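Local coordinates for ABC transporter binding protein AcbH (Actinoplanes, PDB 3OO8), which binds beta-D-galactopyranose exclusively, serving as the extracellular solute receptor of an ABC transporter, at residues L168-A181 / L252-S264. The protein carries 2 engineered substitutions. Numbering follows the deposited sequence.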
loop_
_atom_site.group_PDB
_atom_site.type_symbol
_atom_site.label_atom_id
_atom_site.label_comp_id
_atom_site.label_asym_id
_atom_site.label_seq_id
_atom_site.Cartn_x
_atom_site.Cartn_y
_atom_site.Cartn_z
ATOM N N LEU A 168 -24.549 -9.912 4.323
ATOM C CA LEU A 168 -23.697 -10.752 5.170
ATOM C C LEU A 168 -23.450 -10.119 6.537
ATOM O O LEU A 168 -23.552 -10.780 7.587
ATOM C CB LEU A 168 -22.375 -11.026 4.464
ATOM C CG LEU A 168 -21.298 -11.800 5.220
ATOM C CD1 LEU A 168 -21.789 -13.211 5.608
ATOM C CD2 LEU A 168 -20.041 -11.849 4.397
ATOM N N ALA A 169 -23.137 -8.823 6.526
ATOM C CA ALA A 169 -22.939 -8.064 7.757
ATOM C C ALA A 169 -24.195 -8.154 8.616
ATOM O O ALA A 169 -24.109 -8.351 9.828
ATOM C CB ALA A 169 -22.628 -6.603 7.431
ATOM N N ARG A 170 -25.350 -8.018 7.973
ATOM C CA ARG A 170 -26.621 -8.099 8.682
ATOM C C ARG A 170 -26.845 -9.488 9.262
ATOM O O ARG A 170 -27.287 -9.611 10.412
ATOM C CB ARG A 170 -27.789 -7.618 7.817
ATOM C CG ARG A 170 -27.759 -6.108 7.609
ATOM C CD ARG A 170 -28.953 -5.579 6.809
ATOM N NE ARG A 170 -30.211 -5.585 7.567
ATOM C CZ ARG A 170 -30.569 -4.663 8.466
ATOM N NH1 ARG A 170 -29.759 -3.649 8.788
ATOM N NH2 ARG A 170 -31.744 -4.762 9.076
ATOM N N LYS A 171 -26.500 -10.517 8.495
ATOM C CA LYS A 171 -26.626 -11.909 8.952
ATOM C C LYS A 171 -25.719 -12.138 10.172
ATOM O O LYS A 171 -26.115 -12.783 11.180
ATOM C CB LYS A 171 -26.269 -12.859 7.815
ATOM C CG LYS A 171 -26.409 -14.347 8.135
ATOM C CD LYS A 171 -26.182 -15.184 6.874
ATOM C CE LYS A 171 -25.987 -16.677 7.172
ATOM N NZ LYS A 171 -27.260 -17.308 7.606
ATOM N N MET A 172 -24.504 -11.609 10.093
ATOM C CA MET A 172 -23.561 -11.705 11.198
ATOM C C MET A 172 -24.092 -11.061 12.471
ATOM O O MET A 172 -23.913 -11.608 13.563
ATOM C CB MET A 172 -22.213 -11.080 10.839
ATOM C CG MET A 172 -21.342 -12.026 10.047
ATOM S SD MET A 172 -19.923 -11.160 9.361
ATOM C CE MET A 172 -19.134 -12.445 8.362
ATOM N N GLN A 173 -24.714 -9.893 12.338
ATOM C CA GLN A 173 -25.291 -9.232 13.499
ATOM C C GLN A 173 -26.383 -10.090 14.122
ATOM O O GLN A 173 -26.407 -10.258 15.345
ATOM C CB GLN A 173 -25.832 -7.841 13.146
ATOM C CG GLN A 173 -24.733 -6.802 13.165
ATOM C CD GLN A 173 -25.221 -5.361 13.081
ATOM O OE1 GLN A 173 -26.323 -5.073 12.597
ATOM N NE2 GLN A 173 -24.375 -4.441 13.532
ATOM N N SER A 174 -27.279 -10.612 13.287
ATOM C CA SER A 174 -28.345 -11.530 13.745
ATOM C C SER A 174 -27.752 -12.768 14.416
ATOM O O SER A 174 -28.332 -13.315 15.366
ATOM C CB SER A 174 -29.250 -11.934 12.580
ATOM O OG SER A 174 -30.066 -10.828 12.214
ATOM N N ASP A 175 -26.590 -13.205 13.933
ATOM C CA ASP A 175 -25.886 -14.326 14.539
ATOM C C ASP A 175 -25.111 -13.927 15.809
ATOM O O ASP A 175 -24.452 -14.769 16.418
ATOM C CB ASP A 175 -24.936 -14.999 13.543
ATOM C CG ASP A 175 -25.657 -15.761 12.423
ATOM O OD1 ASP A 175 -26.889 -16.007 12.504
ATOM O OD2 ASP A 175 -24.971 -16.120 11.432
ATOM N N GLY A 176 -25.192 -12.662 16.219
ATOM C CA GLY A 176 -24.487 -12.203 17.413
ATOM C C GLY A 176 -22.996 -11.951 17.257
ATOM O O GLY A 176 -22.231 -12.019 18.211
ATOM N N LEU A 177 -22.556 -11.625 16.043
ATOM C CA LEU A 177 -21.146 -11.398 15.810
ATOM C C LEU A 177 -20.971 -9.942 15.408
ATOM O O LEU A 177 -21.856 -9.387 14.766
ATOM C CB LEU A 177 -20.732 -12.294 14.629
ATOM C CG LEU A 177 -19.354 -12.926 14.527
ATOM C CD1 LEU A 177 -19.084 -13.833 15.716
ATOM C CD2 LEU A 177 -19.316 -13.724 13.232
ATOM N N VAL A 178 -19.849 -9.332 15.781
ATOM C CA VAL A 178 -19.506 -7.985 15.308
ATOM C C VAL A 178 -19.097 -8.205 13.842
ATOM O O VAL A 178 -18.239 -9.037 13.606
ATOM C CB VAL A 178 -18.305 -7.439 16.089
ATOM C CG1 VAL A 178 -17.704 -6.233 15.403
ATOM C CG2 VAL A 178 -18.685 -7.145 17.560
ATOM N N PRO A 179 -19.730 -7.509 12.878
ATOM C CA PRO A 179 -19.384 -7.853 11.490
ATOM C C PRO A 179 -17.947 -7.490 11.138
ATOM O O PRO A 179 -17.184 -8.318 10.646
ATOM C CB PRO A 179 -20.390 -7.035 10.669
ATOM C CG PRO A 179 -21.617 -6.953 11.606
ATOM C CD PRO A 179 -20.953 -6.679 12.939
ATOM N N LEU A 180 -17.596 -6.233 11.359
ATOM C CA LEU A 180 -16.264 -5.778 11.045
ATOM C C LEU A 180 -15.532 -5.293 12.288
ATOM O O LEU A 180 -15.879 -4.276 12.886
ATOM C CB LEU A 180 -16.337 -4.658 9.996
ATOM C CG LEU A 180 -16.795 -5.054 8.588
ATOM C CD1 LEU A 180 -17.519 -3.887 7.942
ATOM C CD2 LEU A 180 -15.562 -5.495 7.758
ATOM N N ALA A 181 -14.524 -6.044 12.701
ATOM C CA ALA A 181 -13.610 -5.542 13.721
ATOM C C ALA A 181 -13.033 -4.236 13.171
ATOM O O ALA A 181 -12.664 -4.150 11.996
ATOM C CB ALA A 181 -12.501 -6.543 13.981
ATOM N N LEU A 252 -10.972 -10.610 15.717
ATOM C CA LEU A 252 -11.201 -11.482 14.575
ATOM C C LEU A 252 -10.627 -12.878 14.869
ATOM O O LEU A 252 -11.316 -13.891 14.697
ATOM C CB LEU A 252 -10.512 -10.905 13.315
ATOM C CG LEU A 252 -10.600 -11.827 12.091
ATOM C CD1 LEU A 252 -12.059 -11.931 11.620
ATOM C CD2 LEU A 252 -9.681 -11.311 10.948
ATOM N N GLU A 253 -9.385 -12.917 15.356
ATOM C CA GLU A 253 -8.702 -14.170 15.635
ATOM C C GLU A 253 -9.450 -15.015 16.669
ATOM O O GLU A 253 -9.509 -16.248 16.553
ATOM C CB GLU A 253 -7.278 -13.917 16.107
ATOM C CG GLU A 253 -6.440 -15.170 16.128
ATOM C CD GLU A 253 -5.007 -14.975 16.593
ATOM O OE1 GLU A 253 -4.527 -13.837 16.817
ATOM O OE2 GLU A 253 -4.329 -16.002 16.698
ATOM N N ASN A 254 -10.010 -14.335 17.660
ATOM C CA ASN A 254 -10.763 -14.992 18.752
ATOM C C ASN A 254 -12.210 -15.276 18.353
ATOM O O ASN A 254 -13.032 -15.691 19.175
ATOM C CB ASN A 254 -10.697 -14.138 20.031
ATOM C CG ASN A 254 -9.347 -14.232 20.736
ATOM O OD1 ASN A 254 -8.659 -15.246 20.643
ATOM N ND2 ASN A 254 -8.967 -13.178 21.444
ATOM N N LYS A 255 -12.525 -15.043 17.078
ATOM C CA LYS A 255 -13.857 -15.269 16.539
ATOM C C LYS A 255 -14.986 -14.417 17.140
ATOM O O LYS A 255 -16.154 -14.785 17.085
ATOM C CB LYS A 255 -14.194 -16.760 16.479
ATOM C CG LYS A 255 -13.151 -17.620 15.807
ATOM C CD LYS A 255 -13.608 -19.064 15.839
ATOM C CE LYS A 255 -12.508 -19.994 15.396
ATOM N NZ LYS A 255 -13.009 -21.398 15.399
ATOM N N GLN A 256 -14.627 -13.257 17.678
ATOM C CA GLN A 256 -15.591 -12.323 18.218
ATOM C C GLN A 256 -16.086 -11.378 17.127
ATOM O O GLN A 256 -17.124 -10.752 17.266
ATOM C CB GLN A 256 -14.969 -11.571 19.398
ATOM C CG GLN A 256 -14.807 -12.482 20.634
ATOM C CD GLN A 256 -13.684 -12.062 21.587
ATOM O OE1 GLN A 256 -13.417 -12.753 22.579
ATOM N NE2 GLN A 256 -13.013 -10.954 21.283
ATOM N N ALA A 257 -15.338 -11.304 16.029
ATOM C CA ALA A 257 -15.744 -10.495 14.877
ATOM C C ALA A 257 -15.693 -11.401 13.642
ATOM O O ALA A 257 -14.885 -12.325 13.598
ATOM C CB ALA A 257 -14.793 -9.309 14.702
ATOM N N GLY A 258 -16.541 -11.117 12.656
ATOM C CA GLY A 258 -16.598 -11.915 11.435
ATOM C C GLY A 258 -15.574 -11.574 10.356
ATOM O O GLY A 258 -15.167 -12.456 9.588
ATOM N N MET A 259 -15.165 -10.304 10.300
ATOM C CA MET A 259 -14.231 -9.800 9.264
ATOM C C MET A 259 -13.377 -8.643 9.799
ATOM O O MET A 259 -13.696 -8.018 10.824
ATOM C CB MET A 259 -15.042 -9.238 8.085
ATOM C CG MET A 259 -16.045 -10.217 7.473
ATOM S SD MET A 259 -17.109 -9.521 6.169
ATOM C CE MET A 259 -18.354 -8.589 7.062
ATOM N N MET A 260 -12.288 -8.337 9.107
ATOM C CA MET A 260 -11.534 -7.130 9.422
ATOM C C MET A 260 -10.804 -6.672 8.156
ATOM O O MET A 260 -10.157 -7.486 7.482
ATOM C CB MET A 260 -10.507 -7.357 10.513
ATOM C CG MET A 260 -9.689 -6.095 10.776
ATOM S SD MET A 260 -8.709 -6.351 12.279
ATOM C CE MET A 260 -7.840 -4.784 12.385
ATOM N N PHE A 261 -10.946 -5.397 7.814
ATOM C CA PHE A 261 -10.292 -4.833 6.609
ATOM C C PHE A 261 -9.021 -4.123 7.025
ATOM O O PHE A 261 -9.069 -3.169 7.788
ATOM C CB PHE A 261 -11.247 -3.825 5.891
ATOM C CG PHE A 261 -10.628 -3.152 4.677
ATOM C CD1 PHE A 261 -10.504 -3.869 3.498
ATOM C CD2 PHE A 261 -10.198 -1.831 4.731
ATOM C CE1 PHE A 261 -9.970 -3.278 2.367
ATOM C CE2 PHE A 261 -9.627 -1.242 3.606
ATOM C CZ PHE A 261 -9.545 -1.989 2.428
ATOM N N GLN A 262 -7.866 -4.603 6.565
ATOM C CA GLN A 262 -6.607 -3.887 6.807
ATOM C C GLN A 262 -5.499 -4.515 5.944
ATOM O O GLN A 262 -5.790 -5.339 5.069
ATOM C CB GLN A 262 -6.230 -3.859 8.306
ATOM C CG GLN A 262 -6.026 -2.452 8.810
ATOM C CD GLN A 262 -5.690 -2.361 10.276
ATOM O OE1 GLN A 262 -6.556 -2.030 11.089
ATOM N NE2 GLN A 262 -4.446 -2.625 10.620
ATOM N N GLY A 263 -4.246 -4.113 6.161
ATOM C CA GLY A 263 -3.126 -4.664 5.386
ATOM C C GLY A 263 -2.748 -6.067 5.828
ATOM O O GLY A 263 -2.874 -6.389 7.014
ATOM N N SER A 264 -2.305 -6.924 4.903
ATOM C CA SER A 264 -1.950 -8.296 5.336
ATOM C C SER A 264 -0.753 -8.348 6.294
ATOM O O SER A 264 -0.702 -9.226 7.169
ATOM C CB SER A 264 -1.650 -9.189 4.140
ATOM O OG SER A 264 -0.461 -8.716 3.565
HETATM O O HOH W 1 -12.281 -3.318 9.388
#
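The peptide groups of V178-A181 and A257-M260 run side by side as two short parallel strands, with M259 and L180 rising from one face of the sheet and V178, A257, A181 and M260 from the other. The pair illustrates an extended beta-alpha-beta crossover: the 70 residues in between are largely helical and hold no strand, yet the chain returns beside its starting strand in this class 2 solute-binding fold. Each strand follows a helix closed by a Schellman motif, with positive phi at G176 and K255. The G258 N-H meets V178 O at 2.8 Å, almost in line with the carbonyl (170°). Around P179 and G258 both chains turn a corner, and there the bond from M259 N to P179 O is weak, bent to 123°. Pairing recovers where A181 N donates to M259 O at 2.8 Å.

On its face, M259 is wedged against helix 162-174. A bend at its last torsion (chi3 -78°) turns CE back toward the backbone of P179 and onto M172 SD, 3.8 Å away, while M259 SD approaches L168 CD2 at 4.1 Å. From the adjoining strand L180 slants in, its CD2 3.8 Å from M259 CB, and V144 of strand 134-147 also touches M259. L177 straddles the approach to the second strand: CD1 sits 3.4 Å from K255 O, and CD2 lies against the G258 CA.

On the opposite face, A181 CB and A257 CB meet at 3.7 Å, and A181 also touches A248 of helix 245-253, as does M260, which lies not far from the galactose-binding residues W142 and Q266. Past the last pair, one water bridges the strands, donating to A181 O at 2.8 Å and accepting from F261 N.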